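Local coordinates for protein toll-like receptor 6, Variable lymphocyte receptor B (Mus musculus, PDB 3A79) that probably senses microbial lipopeptides in innate immunity through the leucine-rich repeat ectodomain of the receptor, here fused to a lymphocyte receptor fragment, at residues Leu376-Lys390 with Asn401-Leu415. Numbering follows the deposited sequence.
Sequences LKRLQTLILQRNGLK and NMSSLETLDVSLNSL. With NAG (2-acetamido-2-deoxy-beta-D-glucopyranose), chain H; NAG (2-acetamido-2-deoxy-beta-D-glucopyranose), chain I; NAG (2-acetamido-2-deoxy-beta-D-glucopyranose), chain G.
Strands 381-383 and 407-409 pair in parallel as neighbouring rungs of the concave sheet, both within the Toll-like receptor part of the fusion. Their axes are almost exactly parallel. Leu-382 N binds Thr-407 O, Asp-409 N binds Leu-382 O, and Leu-384 N binds Asp-409 O at 2.8 Å. Where the strands begin, Gln-380 O accepts from both Glu-406 N and Thr-407 N. Ser-404 OG gives a further bond to Lys-377 O at 2.7 Å. Two consecutive leucine-rich repeats of the solenoid stack in this way. Their leucines form an inward ladder, in which Leu-382 CD2 lies beside Leu-408 CD2 at 3.9 Å. Val-410 CG1 meets Leu-384 CB and Leu-389 CD1, and Val-395 of helix 394-397 touches both Val-410 and Leu-389. On the other face, Thr-381 CG2 lies alongside Thr-407 CB.

Asp-409 CG stands opposite its backbone N (chi1 177°), and the carboxylate reaches Gln-385. There Gln-385 NE2 donates to the syn lone pair of Asp-409 OD2 at 2.7 Å, with the amide and carboxylate planes 75° apart. The bond is bent, at 136°. Asp-409 OD1 accepts from Ser-411 N in an Asx turn. Gln-385 OE1 takes Arg-386 NH2 from above its carbonyl plane. A leucine in place of Gln-385 would probably leave Asp-409 OD2 without this donor and the Arg-386 guanidinium less firmly oriented. Arg-386 NH1 also binds O7 of one N-acetylglucosamine (chain G) at 3.1 Å, and Ser-411 OG pairs with O6 of another (chain I). At the far end, Asn-401 ND2 carries a third glycan sugar (chain H).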
loop_
_atom_site.group_PDB
_atom_site.type_symbol
_atom_site.label_atom_id
_atom_site.label_comp_id
_atom_site.label_asym_id
_atom_site.label_seq_id
_atom_site.Cartn_x
_atom_site.Cartn_y
_atom_site.Cartn_z
ATOM N N LEU B 376 4.021 7.968 -24.394
ATOM C CA LEU B 376 3.392 9.075 -23.689
ATOM C C LEU B 376 4.304 10.301 -23.774
ATOM O O LEU B 376 4.485 11.039 -22.803
ATOM C CB LEU B 376 3.119 8.696 -22.229
ATOM C CG LEU B 376 2.070 7.604 -21.970
ATOM C CD1 LEU B 376 2.144 7.122 -20.537
ATOM C CD2 LEU B 376 0.648 8.067 -22.307
ATOM N N LYS B 377 4.878 10.509 -24.952
ATOM C CA LYS B 377 5.829 11.592 -25.147
ATOM C C LYS B 377 5.152 12.956 -25.224
ATOM O O LYS B 377 5.820 13.980 -25.285
ATOM C CB LYS B 377 6.673 11.349 -26.397
ATOM C CG LYS B 377 7.744 10.282 -26.253
ATOM C CD LYS B 377 8.456 10.077 -27.582
ATOM C CE LYS B 377 9.459 8.942 -27.534
ATOM N NZ LYS B 377 10.671 9.326 -26.781
ATOM N N ARG B 378 3.824 12.977 -25.230
ATOM C CA ARG B 378 3.116 14.254 -25.209
ATOM C C ARG B 378 2.654 14.569 -23.788
ATOM O O ARG B 378 2.419 15.733 -23.452
ATOM C CB ARG B 378 1.946 14.284 -26.214
ATOM C CG ARG B 378 2.366 14.571 -27.652
ATOM C CD ARG B 378 1.209 14.354 -28.631
ATOM N NE ARG B 378 1.470 14.854 -29.987
ATOM C CZ ARG B 378 0.577 14.847 -30.979
ATOM N NH1 ARG B 378 -0.648 14.363 -30.782
ATOM N NH2 ARG B 378 0.908 15.330 -32.172
ATOM N N LEU B 379 2.559 13.526 -22.963
ATOM C CA LEU B 379 2.114 13.635 -21.564
ATOM C C LEU B 379 2.872 14.665 -20.736
ATOM O O LEU B 379 4.079 14.535 -20.530
ATOM C CB LEU B 379 2.219 12.276 -20.866
ATOM C CG LEU B 379 1.739 12.227 -19.422
ATOM C CD1 LEU B 379 0.357 12.814 -19.320
ATOM C CD2 LEU B 379 1.752 10.799 -18.928
ATOM N N GLN B 380 2.148 15.666 -20.240
ATOM C CA GLN B 380 2.758 16.782 -19.522
ATOM C C GLN B 380 2.580 16.660 -18.021
ATOM O O GLN B 380 3.490 16.954 -17.248
ATOM C CB GLN B 380 2.130 18.096 -19.958
ATOM C CG GLN B 380 2.240 18.377 -21.421
ATOM C CD GLN B 380 2.023 19.834 -21.726
ATOM O OE1 GLN B 380 1.726 20.629 -20.826
ATOM N NE2 GLN B 380 2.180 20.203 -22.998
ATOM N N THR B 381 1.388 16.253 -17.612
ATOM C CA THR B 381 1.079 16.148 -16.203
ATOM C C THR B 381 0.520 14.770 -15.917
ATOM O O THR B 381 -0.483 14.365 -16.486
ATOM C CB THR B 381 0.064 17.216 -15.785
ATOM O OG1 THR B 381 0.566 18.514 -16.137
ATOM C CG2 THR B 381 -0.192 17.144 -14.282
ATOM N N LEU B 382 1.189 14.041 -15.044
ATOM C CA LEU B 382 0.722 12.726 -14.645
ATOM C C LEU B 382 0.499 12.721 -13.135
ATOM O O LEU B 382 1.318 13.233 -12.381
ATOM C CB LEU B 382 1.733 11.655 -15.060
ATOM C CG LEU B 382 1.556 10.268 -14.445
ATOM C CD1 LEU B 382 0.462 9.497 -15.157
ATOM C CD2 LEU B 382 2.870 9.526 -14.515
ATOM N N ILE B 383 -0.621 12.153 -12.703
ATOM C CA ILE B 383 -0.997 12.158 -11.295
ATOM C C ILE B 383 -1.314 10.748 -10.811
ATOM O O ILE B 383 -2.252 10.110 -11.286
ATOM C CB ILE B 383 -2.208 13.080 -11.046
ATOM C CG1 ILE B 383 -1.934 14.472 -11.615
ATOM C CG2 ILE B 383 -2.518 13.167 -9.570
ATOM C CD1 ILE B 383 -2.971 15.479 -11.252
ATOM N N LEU B 384 -0.524 10.272 -9.859
ATOM C CA LEU B 384 -0.669 8.926 -9.327
ATOM C C LEU B 384 -0.911 8.936 -7.803
ATOM O O LEU B 384 -0.710 7.937 -7.109
ATOM C CB LEU B 384 0.559 8.098 -9.721
ATOM C CG LEU B 384 0.586 7.858 -11.240
ATOM C CD1 LEU B 384 1.974 7.588 -11.758
ATOM C CD2 LEU B 384 -0.346 6.711 -11.637
ATOM N N GLN B 385 -1.367 10.078 -7.299
ATOM C CA GLN B 385 -1.643 10.249 -5.878
ATOM C C GLN B 385 -2.621 9.232 -5.289
ATOM O O GLN B 385 -3.687 8.981 -5.835
ATOM C CB GLN B 385 -2.160 11.660 -5.619
ATOM C CG GLN B 385 -3.041 11.767 -4.403
ATOM C CD GLN B 385 -3.239 13.205 -3.975
ATOM O OE1 GLN B 385 -3.912 13.486 -2.976
ATOM N NE2 GLN B 385 -2.642 14.131 -4.727
ATOM N N ARG B 386 -2.249 8.666 -4.154
ATOM C CA ARG B 386 -3.096 7.726 -3.416
ATOM C C ARG B 386 -3.159 6.338 -4.048
ATOM O O ARG B 386 -4.235 5.772 -4.222
ATOM C CB ARG B 386 -4.498 8.297 -3.168
ATOM C CG ARG B 386 -4.759 8.717 -1.722
ATOM C CD ARG B 386 -5.978 9.607 -1.610
ATOM N NE ARG B 386 -5.768 10.861 -2.329
ATOM C CZ ARG B 386 -6.737 11.562 -2.914
ATOM N NH1 ARG B 386 -7.990 11.126 -2.871
ATOM N NH2 ARG B 386 -6.456 12.695 -3.553
ATOM N N ASN B 387 -1.989 5.796 -4.370
ATOM C CA ASN B 387 -1.877 4.437 -4.887
ATOM C C ASN B 387 -0.853 3.597 -4.113
ATOM O O ASN B 387 -0.517 3.919 -2.971
ATOM C CB ASN B 387 -1.564 4.471 -6.383
ATOM C CG ASN B 387 -2.725 5.009 -7.205
ATOM O OD1 ASN B 387 -2.771 6.196 -7.545
ATOM N ND2 ASN B 387 -3.679 4.140 -7.509
ATOM N N GLY B 388 -0.358 2.527 -4.728
ATOM C CA GLY B 388 0.572 1.636 -4.055
ATOM C C GLY B 388 1.982 1.627 -4.613
ATOM O O GLY B 388 2.634 0.588 -4.602
ATOM N N LEU B 389 2.469 2.766 -5.102
ATOM C CA LEU B 389 3.811 2.816 -5.688
ATOM C C LEU B 389 4.892 2.558 -4.645
ATOM O O LEU B 389 5.051 3.342 -3.714
ATOM C CB LEU B 389 4.076 4.167 -6.353
ATOM C CG LEU B 389 3.175 4.615 -7.495
ATOM C CD1 LEU B 389 3.872 5.679 -8.336
ATOM C CD2 LEU B 389 2.821 3.425 -8.330
ATOM N N LYS B 390 5.653 1.478 -4.809
ATOM C CA LYS B 390 6.635 1.088 -3.789
ATOM C C LYS B 390 8.011 1.723 -3.998
ATOM O O LYS B 390 8.484 2.490 -3.161
ATOM C CB LYS B 390 6.792 -0.435 -3.748
ATOM C CG LYS B 390 6.648 -1.073 -2.371
ATOM C CD LYS B 390 5.199 -1.498 -2.115
ATOM C CE LYS B 390 5.133 -2.643 -1.122
ATOM N NZ LYS B 390 5.891 -2.352 0.148
ATOM N N ASN B 401 11.179 8.071 -20.825
ATOM C CA ASN B 401 10.826 8.535 -22.161
ATOM C C ASN B 401 9.482 9.282 -22.225
ATOM O O ASN B 401 8.642 9.049 -23.090
ATOM C CB ASN B 401 10.935 7.381 -23.159
ATOM C CG ASN B 401 12.325 7.276 -23.758
ATOM O OD1 ASN B 401 12.846 8.257 -24.298
ATOM N ND2 ASN B 401 12.940 6.097 -23.662
ATOM N N MET B 402 9.311 10.198 -21.279
ATOM C CA MET B 402 8.097 10.980 -21.141
ATOM C C MET B 402 8.441 12.409 -21.469
ATOM O O MET B 402 8.170 13.322 -20.702
ATOM C CB MET B 402 7.560 10.880 -19.716
ATOM C CG MET B 402 7.068 9.495 -19.356
ATOM S SD MET B 402 5.882 9.544 -18.012
ATOM C CE MET B 402 5.162 7.902 -18.100
ATOM N N SER B 403 9.034 12.573 -22.641
ATOM C CA SER B 403 9.637 13.822 -23.094
ATOM C C SER B 403 8.907 15.147 -22.813
ATOM O O SER B 403 9.469 16.214 -23.062
ATOM C CB SER B 403 9.927 13.696 -24.583
ATOM O OG SER B 403 10.232 12.347 -24.894
ATOM N N SER B 404 7.682 15.106 -22.298
ATOM C CA SER B 404 6.952 16.349 -22.043
ATOM C C SER B 404 6.552 16.523 -20.585
ATOM O O SER B 404 5.942 17.531 -20.223
ATOM C CB SER B 404 5.706 16.443 -22.925
ATOM O OG SER B 404 6.040 16.519 -24.293
ATOM N N LEU B 405 6.890 15.542 -19.752
ATOM C CA LEU B 405 6.500 15.564 -18.345
ATOM C C LEU B 405 7.066 16.780 -17.639
ATOM O O LEU B 405 8.272 17.013 -17.672
ATOM C CB LEU B 405 6.974 14.304 -17.628
ATOM C CG LEU B 405 6.146 14.001 -16.387
ATOM C CD1 LEU B 405 4.704 13.809 -16.797
ATOM C CD2 LEU B 405 6.653 12.780 -15.623
ATOM N N GLU B 406 6.190 17.554 -17.008
ATOM C CA GLU B 406 6.606 18.686 -16.191
ATOM C C GLU B 406 6.128 18.503 -14.761
ATOM O O GLU B 406 6.800 18.903 -13.820
ATOM C CB GLU B 406 6.057 20.002 -16.742
ATOM C CG GLU B 406 6.570 20.372 -18.122
ATOM C CD GLU B 406 6.357 21.838 -18.437
ATOM O OE1 GLU B 406 6.781 22.282 -19.526
ATOM O OE2 GLU B 406 5.772 22.547 -17.586
ATOM N N THR B 407 4.961 17.897 -14.601
ATOM C CA THR B 407 4.401 17.697 -13.277
ATOM C C THR B 407 4.156 16.229 -12.985
ATOM O O THR B 407 3.433 15.561 -13.712
ATOM C CB THR B 407 3.061 18.414 -13.103
ATOM O OG1 THR B 407 3.256 19.836 -13.138
ATOM C CG2 THR B 407 2.434 18.001 -11.768
ATOM N N LEU B 408 4.751 15.738 -11.907
ATOM C CA LEU B 408 4.554 14.363 -11.495
ATOM C C LEU B 408 4.150 14.380 -10.043
ATOM O O LEU B 408 4.933 14.776 -9.191
ATOM C CB LEU B 408 5.847 13.560 -11.682
ATOM C CG LEU B 408 5.825 12.021 -11.616
ATOM C CD1 LEU B 408 6.682 11.466 -10.492
ATOM C CD2 LEU B 408 4.420 11.473 -11.545
ATOM N N ASP B 409 2.916 13.983 -9.763
ATOM C CA ASP B 409 2.479 13.810 -8.390
ATOM C C ASP B 409 2.360 12.335 -8.036
ATOM O O ASP B 409 1.357 11.700 -8.335
ATOM C CB ASP B 409 1.147 14.509 -8.125
ATOM C CG ASP B 409 0.647 14.277 -6.698
ATOM O OD1 ASP B 409 1.465 13.870 -5.845
ATOM O OD2 ASP B 409 -0.556 14.491 -6.420
ATOM N N VAL B 410 3.383 11.796 -7.388
ATOM C CA VAL B 410 3.302 10.439 -6.880
ATOM C C VAL B 410 3.184 10.439 -5.360
ATOM O O VAL B 410 3.750 9.578 -4.681
ATOM C CB VAL B 410 4.516 9.611 -7.302
ATOM C CG1 VAL B 410 4.294 9.040 -8.671
ATOM C CG2 VAL B 410 5.769 10.467 -7.265
ATOM N N SER B 411 2.443 11.407 -4.832
ATOM C CA SER B 411 2.280 11.540 -3.385
ATOM C C SER B 411 1.302 10.516 -2.808
ATOM O O SER B 411 0.653 9.775 -3.539
ATOM C CB SER B 411 1.817 12.949 -3.024
ATOM O OG SER B 411 0.406 13.036 -3.017
ATOM N N LEU B 412 1.207 10.484 -1.488
ATOM C CA LEU B 412 0.321 9.563 -0.797
ATOM C C LEU B 412 0.369 8.116 -1.299
ATOM O O LEU B 412 -0.622 7.384 -1.217
ATOM C CB LEU B 412 -1.109 10.117 -0.746
ATOM C CG LEU B 412 -1.324 10.995 0.501
ATOM C CD1 LEU B 412 -2.384 12.069 0.314
ATOM C CD2 LEU B 412 -1.616 10.145 1.736
ATOM N N ASN B 413 1.531 7.702 -1.796
ATOM C CA ASN B 413 1.779 6.286 -2.065
ATOM C C ASN B 413 2.558 5.616 -0.917
ATOM O O ASN B 413 2.425 6.016 0.243
ATOM C CB ASN B 413 2.509 6.111 -3.397
ATOM C CG ASN B 413 1.589 6.270 -4.596
ATOM O OD1 ASN B 413 1.202 7.381 -4.959
ATOM N ND2 ASN B 413 1.247 5.156 -5.226
ATOM N N SER B 414 3.370 4.610 -1.245
ATOM C CA SER B 414 4.180 3.897 -0.252
ATOM C C SER B 414 5.648 3.849 -0.656
ATOM O O SER B 414 6.318 2.821 -0.493
ATOM C CB SER B 414 3.679 2.463 -0.072
ATOM O OG SER B 414 2.272 2.426 0.070
ATOM N N LEU B 415 6.143 4.963 -1.177
ATOM C CA LEU B 415 7.509 5.039 -1.685
ATOM C C LEU B 415 8.634 4.951 -0.618
ATOM O O LEU B 415 8.454 5.297 0.555
ATOM C CB LEU B 415 7.682 6.326 -2.494
ATOM C CG LEU B 415 7.005 6.437 -3.849
ATOM C CD1 LEU B 415 7.155 7.863 -4.385
ATOM C CD2 LEU B 415 7.610 5.417 -4.794
HETATM C C1 NAG H . 14.238 6.186 -24.306
HETATM C C2 NAG H . 14.578 6.354 -25.789
HETATM C C3 NAG H . 15.996 5.891 -26.128
HETATM C C4 NAG H . 16.993 6.584 -25.188
HETATM C C5 NAG H . 16.596 6.338 -23.723
HETATM C C6 NAG H . 17.505 7.063 -22.725
HETATM C C7 NAG H . 12.651 6.369 -27.183
HETATM C C8 NAG H . 13.079 7.721 -27.689
HETATM N N2 NAG H . 13.590 5.651 -26.577
HETATM O O3 NAG H . 16.305 6.092 -27.500
HETATM O O4 NAG H . 18.305 6.130 -25.495
HETATM O O5 NAG H . 15.252 6.727 -23.468
HETATM O O6 NAG H . 17.010 8.348 -22.407
HETATM O O7 NAG H . 11.495 5.975 -27.326
HETATM C C1 NAG I . 1.368 17.785 -3.626
HETATM C C2 NAG I . 1.061 19.265 -3.384
HETATM C C3 NAG I . 0.381 19.618 -2.062
HETATM C C4 NAG I . -0.489 18.519 -1.458
HETATM C C5 NAG I . 0.009 17.091 -1.683
HETATM C C6 NAG I . -1.172 16.140 -1.455
HETATM C C7 NAG I . 2.401 21.199 -4.014
HETATM C C8 NAG I . 3.284 22.198 -3.313
HETATM N N2 NAG I . 2.315 19.997 -3.458
HETATM O O3 NAG I . -0.415 20.768 -2.292
HETATM O O4 NAG I . -0.550 18.748 -0.059
HETATM O O5 NAG I . 0.540 16.834 -2.974
HETATM O O6 NAG I . -0.763 14.800 -1.265
HETATM O O7 NAG I . 1.792 21.492 -5.042
HETATM C C1 NAG G . -11.556 15.185 -6.709
HETATM C C2 NAG G . -12.011 14.472 -5.425
HETATM C C3 NAG G . -13.447 14.813 -5.058
HETATM C C4 NAG G . -13.604 16.327 -4.988
HETATM C C5 NAG G . -13.247 16.907 -6.354
HETATM C C6 NAG G . -13.295 18.428 -6.356
HETATM C C7 NAG G . -10.923 12.409 -4.764
HETATM C C8 NAG G . -10.984 10.900 -4.757
HETATM N N2 NAG G . -11.863 13.031 -5.475
HETATM O O3 NAG G . -13.829 14.147 -3.870
HETATM O O4 NAG G . -14.929 16.657 -4.610
HETATM O O5 NAG G . -11.942 16.544 -6.753
HETATM O O6 NAG G . -12.226 18.929 -5.580
HETATM O O7 NAG G . -10.034 13.025 -4.153
#